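Local coordinates for ADP-dependent (S)-NAD(P)H-hydrate dehydratase (PDB 2R3B), which probably dehydrates the S-form of NAD(P)HX, a hydrated and damaged form of NAD(P)H, turning ADP into AMP in the process, at residues P171-W176 and I203-H208; S149-F154 and V167-H172. One frame throughout, in Å; residues are numbered along the deposited sequence. Where two conformers were deposited one is given.

Both contacts share P171 and H172, the link from strand 167-170 into helix 173-180. Contact 2 is wholly buried and apolar: helix 149-156 lies over the strand, with an aromatic pair and an isoleucine as its means of attachment. Contact 1 is only partly buried. It ties the start of helix 173-180 to the neighbouring strand 202-205, packing apolar side chains at one end and becoming polar at the other, where a backbone bond and a shared water join the chains. P171 packs in both contacts; H172, predicted to bind (6S)-NADPHX, follows it and takes part only in contact 1. A probable V204 N to F169 O hydrogen bond stitches their strands together.

Contact 1: P171-W176 and I203-H208; sequences PHQMEW and IVLKSH
W176 holds its CG anti to the backbone N (chi1 -177°), which swings the indole toward I203 and L205; L205 likewise has CG anti to its N and sends CD1 to within 3.6 Å of W176 CB. I203 CG2 sits over one face of the indole, 4.0 Å from the centre of the six-membered ring, a CH-pi contact, and the same methyl meets P171 CG at 3.9 Å. Past this apolar patch the backbones take over. K206 N donates to P171 O at 2.9 Å in a nearly straight bond (170°), lying in the carbonyl plane. One water then grips three groups: it accepts from Q173 N and donates to Q173 OE1 and to K206 O, 2.8 Å from the last, bridging the first turn of the helix to the strand's exit. H172 and E175 form a capping box, H172 N giving a 3.0 Å bond to E175 OE1, while H172 ND1, in one of two conformers of that side chain, accepts only a weak bond from M174 N. Strand 202-205 pairs with 167-170 on one side and 211-213 on the other, while helix 189-199 supplies N192, which accepts from W176 NE1.

Contact 2: S149-F154 and V167-H172; sequences SAITLF and VVFTPH
I151 points its CB toward the strand from helix 149-156. With CG1 anti to the carbonyl carbon and chi2 extended at 173°, the side chain reaches down to the T170-P171 link. CG1 passes the edge of the F169 ring, near its plane, 4.3 Å from CD2. At the tip, CD1 packs on the T170-P171 peptide, 3.6 Å from T170 C and 3.5 Å from P171 N, and also touches P171 CB at 3.7 Å. One helical turn on, F154 offers a ring face to F169. F169 brings its CE2-CZ edge against that face in a T-shaped (edge-to-face) stack, centroids 5.3 Å apart and planes at 65°. F154 CD1 lies 4.0 Å from F169 CE2, F154 CE1 is equally near F169 CZ, and the F169 edge lies toward the rim of the F154 ring. L179 of helix 173-180 touches both phenylalanines, and I146 of strand 143-147 touches I151 and F169. T170 OG1 is hydrogen-bonded to D147. The axes of 149-154 and 167-170 approach to 9.0 Å and cross at -109°. Strand 143-147, helix 149-156 and strand 167-170 form a beta-alpha-beta crossover, the repeating unit of the parallel part of the sheet in ribokinase-like folds.

Contact 1: P171-W176 and I203-H208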
loop_
_atom_site.group_PDB
_atom_site.type_symbol
_atom_site.label_atom_id
_atom_site.label_comp_id
_atom_site.label_asym_id
_atom_site.label_seq_id
_atom_site.Cartn_x
_atom_site.Cartn_y
_atom_site.Cartn_z
ATOM N N PRO B 171 2.660 30.002 -7.171
ATOM C CA PRO B 171 4.107 30.044 -7.118
ATOM C C PRO B 171 4.676 30.185 -5.716
ATOM O O PRO B 171 4.060 30.826 -4.865
ATOM C CB PRO B 171 4.424 31.333 -7.887
ATOM C CG PRO B 171 3.273 32.235 -7.575
ATOM C CD PRO B 171 2.097 31.299 -7.591
ATOM N N HIS B 172 5.832 29.570 -5.478
ATOM C CA HIS B 172 6.641 29.987 -4.343
ATOM C C HIS B 172 7.394 31.248 -4.788
ATOM O O HIS B 172 7.255 31.687 -5.922
ATOM C CB HIS B 172 7.541 28.858 -3.801
ATOM C CG HIS B 172 8.510 28.284 -4.788
ATOM N ND1 HIS B 172 9.302 29.065 -5.601
ATOM C CD2 HIS B 172 8.860 27.000 -5.046
ATOM C CE1 HIS B 172 10.081 28.292 -6.336
ATOM N NE2 HIS B 172 9.841 27.032 -6.011
ATOM N N GLN B 173 8.149 31.856 -3.891
ATOM C CA GLN B 173 8.760 33.172 -4.174
ATOM C C GLN B 173 9.658 33.243 -5.423
ATOM O O GLN B 173 9.614 34.239 -6.155
ATOM C CB GLN B 173 9.441 33.728 -2.898
ATOM C CG GLN B 173 8.370 34.155 -1.838
ATOM C CD GLN B 173 8.859 34.217 -0.369
ATOM O OE1 GLN B 173 9.196 33.191 0.259
ATOM N NE2 GLN B 173 8.828 35.415 0.197
HETATM N N MSE B 174 10.424 32.200 -5.705
HETATM C CA MSE B 174 11.299 32.220 -6.877
HETATM C C MSE B 174 10.511 31.981 -8.171
HETATM O O MSE B 174 10.821 32.559 -9.212
HETATM C CB MSE B 174 12.448 31.225 -6.710
HETATM C CG MSE B 174 13.436 31.621 -5.606
HETATM SE SE MSE B 174 14.291 33.377 -5.887
HETATM C CE MSE B 174 15.505 32.912 -7.309
ATOM N N GLU B 175 9.464 31.166 -8.104
ATOM C CA GLU B 175 8.580 30.995 -9.255
ATOM C C GLU B 175 7.890 32.312 -9.543
ATOM O O GLU B 175 7.736 32.690 -10.713
ATOM C CB GLU B 175 7.569 29.848 -9.015
ATOM C CG GLU B 175 8.167 28.455 -9.179
ATOM C CD GLU B 175 7.451 27.336 -8.394
ATOM O OE1 GLU B 175 6.526 27.607 -7.596
ATOM O OE2 GLU B 175 7.836 26.155 -8.580
ATOM N N TRP B 176 7.482 33.032 -8.493
ATOM C CA TRP B 176 6.834 34.340 -8.676
ATOM C C TRP B 176 7.790 35.391 -9.273
ATOM O O TRP B 176 7.379 36.217 -10.085
ATOM C CB TRP B 176 6.319 34.844 -7.336
ATOM C CG TRP B 176 5.566 36.124 -7.351
ATOM C CD1 TRP B 176 5.752 37.149 -6.482
ATOM C CD2 TRP B 176 4.497 36.539 -8.232
ATOM N NE1 TRP B 176 4.865 38.140 -6.727
ATOM C CE2 TRP B 176 4.095 37.816 -7.805
ATOM C CE3 TRP B 176 3.824 35.952 -9.320
ATOM C CZ2 TRP B 176 3.075 38.513 -8.405
ATOM C CZ3 TRP B 176 2.833 36.661 -9.945
ATOM C CH2 TRP B 176 2.461 37.939 -9.494
ATOM N N ILE B 203 -3.255 34.882 -7.852
ATOM C CA ILE B 203 -1.918 34.466 -7.463
ATOM C C ILE B 203 -1.932 33.998 -6.013
ATOM O O ILE B 203 -2.162 34.783 -5.111
ATOM C CB ILE B 203 -0.842 35.582 -7.623
ATOM C CG1 ILE B 203 -0.959 36.282 -8.997
ATOM C CG2 ILE B 203 0.564 35.023 -7.303
ATOM C CD1 ILE B 203 -0.755 35.354 -10.198
ATOM N N VAL B 204 -1.683 32.701 -5.794
ATOM C CA VAL B 204 -1.506 32.156 -4.456
ATOM C C VAL B 204 -0.006 32.149 -4.202
ATOM O O VAL B 204 0.722 31.274 -4.690
ATOM C CB VAL B 204 -2.086 30.732 -4.319
ATOM C CG1 VAL B 204 -1.920 30.209 -2.905
ATOM C CG2 VAL B 204 -3.542 30.690 -4.756
ATOM N N LEU B 205 0.476 33.175 -3.494
ATOM C CA LEU B 205 1.909 33.372 -3.335
ATOM C C LEU B 205 2.312 32.664 -2.068
ATOM O O LEU B 205 2.093 33.149 -0.953
ATOM C CB LEU B 205 2.274 34.865 -3.316
ATOM C CG LEU B 205 3.753 35.202 -3.115
ATOM C CD1 LEU B 205 4.628 34.471 -4.161
ATOM C CD2 LEU B 205 3.950 36.734 -3.148
ATOM N N LYS B 206 2.897 31.479 -2.237
ATOM C CA LYS B 206 3.120 30.584 -1.111
ATOM C C LYS B 206 4.310 31.032 -0.303
ATOM O O LYS B 206 5.321 31.436 -0.873
ATOM C CB LYS B 206 3.389 29.168 -1.593
ATOM C CG LYS B 206 2.199 28.583 -2.335
ATOM C CD LYS B 206 2.359 27.109 -2.603
ATOM C CE LYS B 206 3.558 26.797 -3.449
ATOM N NZ LYS B 206 3.570 25.332 -3.665
ATOM N N SER B 207 4.187 30.936 1.018
ATOM C CA SER B 207 5.298 31.271 1.928
ATOM C C SER B 207 4.971 30.759 3.312
ATOM O O SER B 207 4.036 29.983 3.468
ATOM C CB SER B 207 5.533 32.778 1.960
ATOM O OG SER B 207 4.477 33.458 2.643
ATOM N N HIS B 208 5.731 31.211 4.316
ATOM C CA HIS B 208 5.435 30.903 5.718
ATOM C C HIS B 208 4.040 31.408 6.043
ATOM O O HIS B 208 3.330 30.813 6.852
ATOM C CB HIS B 208 6.501 31.581 6.623
ATOM C CG HIS B 208 6.270 31.417 8.105
ATOM N ND1 HIS B 208 6.055 30.190 8.705
ATOM C CD2 HIS B 208 6.261 32.334 9.111
ATOM C CE1 HIS B 208 5.915 30.357 10.011
ATOM N NE2 HIS B 208 6.027 31.650 10.282
HETATM O O HOH W 1 8.023 30.904 -1.061
#

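Contact 2: S149-F154 and V167-H172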
loop_
_atom_site.group_PDB
_atom_site.type_symbol
_atom_site.label_atom_id
_atom_site.label_comp_id
_atom_site.label_asym_id
_atom_site.label_seq_id
_atom_site.Cartn_x
_atom_site.Cartn_y
_atom_site.Cartn_z
ATOM N N SER B 149 6.603 23.514 -11.827
ATOM C CA SER B 149 7.313 23.693 -13.083
ATOM C C SER B 149 6.459 24.186 -14.239
ATOM O O SER B 149 7.009 24.717 -15.209
ATOM C CB SER B 149 8.026 22.375 -13.474
ATOM O OG SER B 149 7.106 21.387 -13.912
ATOM N N ALA B 150 5.128 24.069 -14.153
ATOM C CA ALA B 150 4.253 24.586 -15.180
ATOM C C ALA B 150 4.295 26.137 -15.138
ATOM O O ALA B 150 4.148 26.792 -16.163
ATOM C CB ALA B 150 2.817 24.048 -15.032
ATOM N N ILE B 151 4.550 26.711 -13.968
ATOM C CA ILE B 151 4.698 28.176 -13.865
ATOM C C ILE B 151 5.993 28.604 -14.580
ATOM O O ILE B 151 6.005 29.559 -15.370
ATOM C CB ILE B 151 4.749 28.657 -12.405
ATOM C CG1 ILE B 151 3.484 28.238 -11.649
ATOM C CG2 ILE B 151 4.878 30.221 -12.342
ATOM C CD1 ILE B 151 3.518 28.514 -10.164
ATOM N N THR B 152 7.068 27.887 -14.308
ATOM C CA THR B 152 8.346 28.135 -14.961
ATOM C C THR B 152 8.242 28.007 -16.470
ATOM O O THR B 152 8.731 28.873 -17.205
ATOM C CB THR B 152 9.411 27.201 -14.430
ATOM O OG1 THR B 152 9.575 27.424 -13.032
ATOM C CG2 THR B 152 10.770 27.422 -15.129
ATOM N N LEU B 153 7.620 26.936 -16.957
ATOM C CA LEU B 153 7.416 26.775 -18.411
ATOM C C LEU B 153 6.520 27.861 -18.992
ATOM O O LEU B 153 6.723 28.326 -20.134
ATOM C CB LEU B 153 6.801 25.408 -18.710
ATOM C CG LEU B 153 7.700 24.195 -18.441
ATOM C CD1 LEU B 153 6.957 22.892 -18.772
ATOM C CD2 LEU B 153 9.055 24.271 -19.170
ATOM N N PHE B 154 5.500 28.252 -18.231
ATOM C CA PHE B 154 4.582 29.294 -18.659
ATOM C C PHE B 154 5.347 30.600 -18.873
ATOM O O PHE B 154 5.150 31.280 -19.874
ATOM C CB PHE B 154 3.430 29.511 -17.674
ATOM C CG PHE B 154 2.508 30.618 -18.087
ATOM C CD1 PHE B 154 2.758 31.939 -17.681
ATOM C CD2 PHE B 154 1.425 30.377 -18.920
ATOM C CE1 PHE B 154 1.931 32.981 -18.106
ATOM C CE2 PHE B 154 0.591 31.431 -19.337
ATOM C CZ PHE B 154 0.837 32.720 -18.935
ATOM N N VAL B 167 -7.807 31.439 -14.192
ATOM C CA VAL B 167 -6.480 30.845 -13.989
ATOM C C VAL B 167 -6.002 31.185 -12.587
ATOM O O VAL B 167 -6.196 32.339 -12.096
ATOM C CB VAL B 167 -5.473 31.313 -15.032
ATOM C CG1 VAL B 167 -4.091 30.639 -14.810
ATOM C CG2 VAL B 167 -6.018 31.022 -16.449
ATOM N N VAL B 168 -5.432 30.174 -11.928
ATOM C CA VAL B 168 -4.884 30.301 -10.554
ATOM C C VAL B 168 -3.420 29.865 -10.657
ATOM O O VAL B 168 -3.134 28.721 -11.008
ATOM C CB VAL B 168 -5.615 29.422 -9.547
ATOM C CG1 VAL B 168 -5.053 29.615 -8.113
ATOM C CG2 VAL B 168 -7.132 29.645 -9.607
ATOM N N PHE B 169 -2.484 30.765 -10.376
ATOM C CA PHE B 169 -1.063 30.392 -10.258
ATOM C C PHE B 169 -0.727 30.163 -8.801
ATOM O O PHE B 169 -1.164 30.925 -7.928
ATOM C CB PHE B 169 -0.125 31.474 -10.781
ATOM C CG PHE B 169 -0.221 31.722 -12.248
ATOM C CD1 PHE B 169 -1.118 32.651 -12.744
ATOM C CD2 PHE B 169 0.588 31.042 -13.135
ATOM C CE1 PHE B 169 -1.196 32.909 -14.101
ATOM C CE2 PHE B 169 0.526 31.301 -14.480
ATOM C CZ PHE B 169 -0.375 32.233 -14.978
ATOM N N THR B 170 0.048 29.122 -8.516
ATOM C CA THR B 170 0.457 28.852 -7.138
ATOM C C THR B 170 1.984 28.855 -6.912
ATOM O O THR B 170 2.551 27.830 -6.521
ATOM C CB THR B 170 -0.119 27.508 -6.702
ATOM O OG1 THR B 170 0.318 26.501 -7.618
ATOM C CG2 THR B 170 -1.658 27.531 -6.722
ATOM N N PRO B 171 2.660 30.002 -7.171
ATOM C CA PRO B 171 4.107 30.044 -7.118
ATOM C C PRO B 171 4.676 30.185 -5.716
ATOM O O PRO B 171 4.060 30.826 -4.865
ATOM C CB PRO B 171 4.424 31.333 -7.887
ATOM C CG PRO B 171 3.273 32.235 -7.575
ATOM C CD PRO B 171 2.097 31.299 -7.591
ATOM N N HIS B 172 5.832 29.570 -5.478
ATOM C CA HIS B 172 6.641 29.987 -4.343
ATOM C C HIS B 172 7.394 31.248 -4.788
ATOM O O HIS B 172 7.255 31.687 -5.922
ATOM C CB HIS B 172 7.541 28.858 -3.801
ATOM C CG HIS B 172 8.510 28.284 -4.788
ATOM N ND1 HIS B 172 9.302 29.065 -5.601
ATOM C CD2 HIS B 172 8.860 27.000 -5.046
ATOM C CE1 HIS B 172 10.081 28.292 -6.336
ATOM N NE2 HIS B 172 9.841 27.032 -6.011
#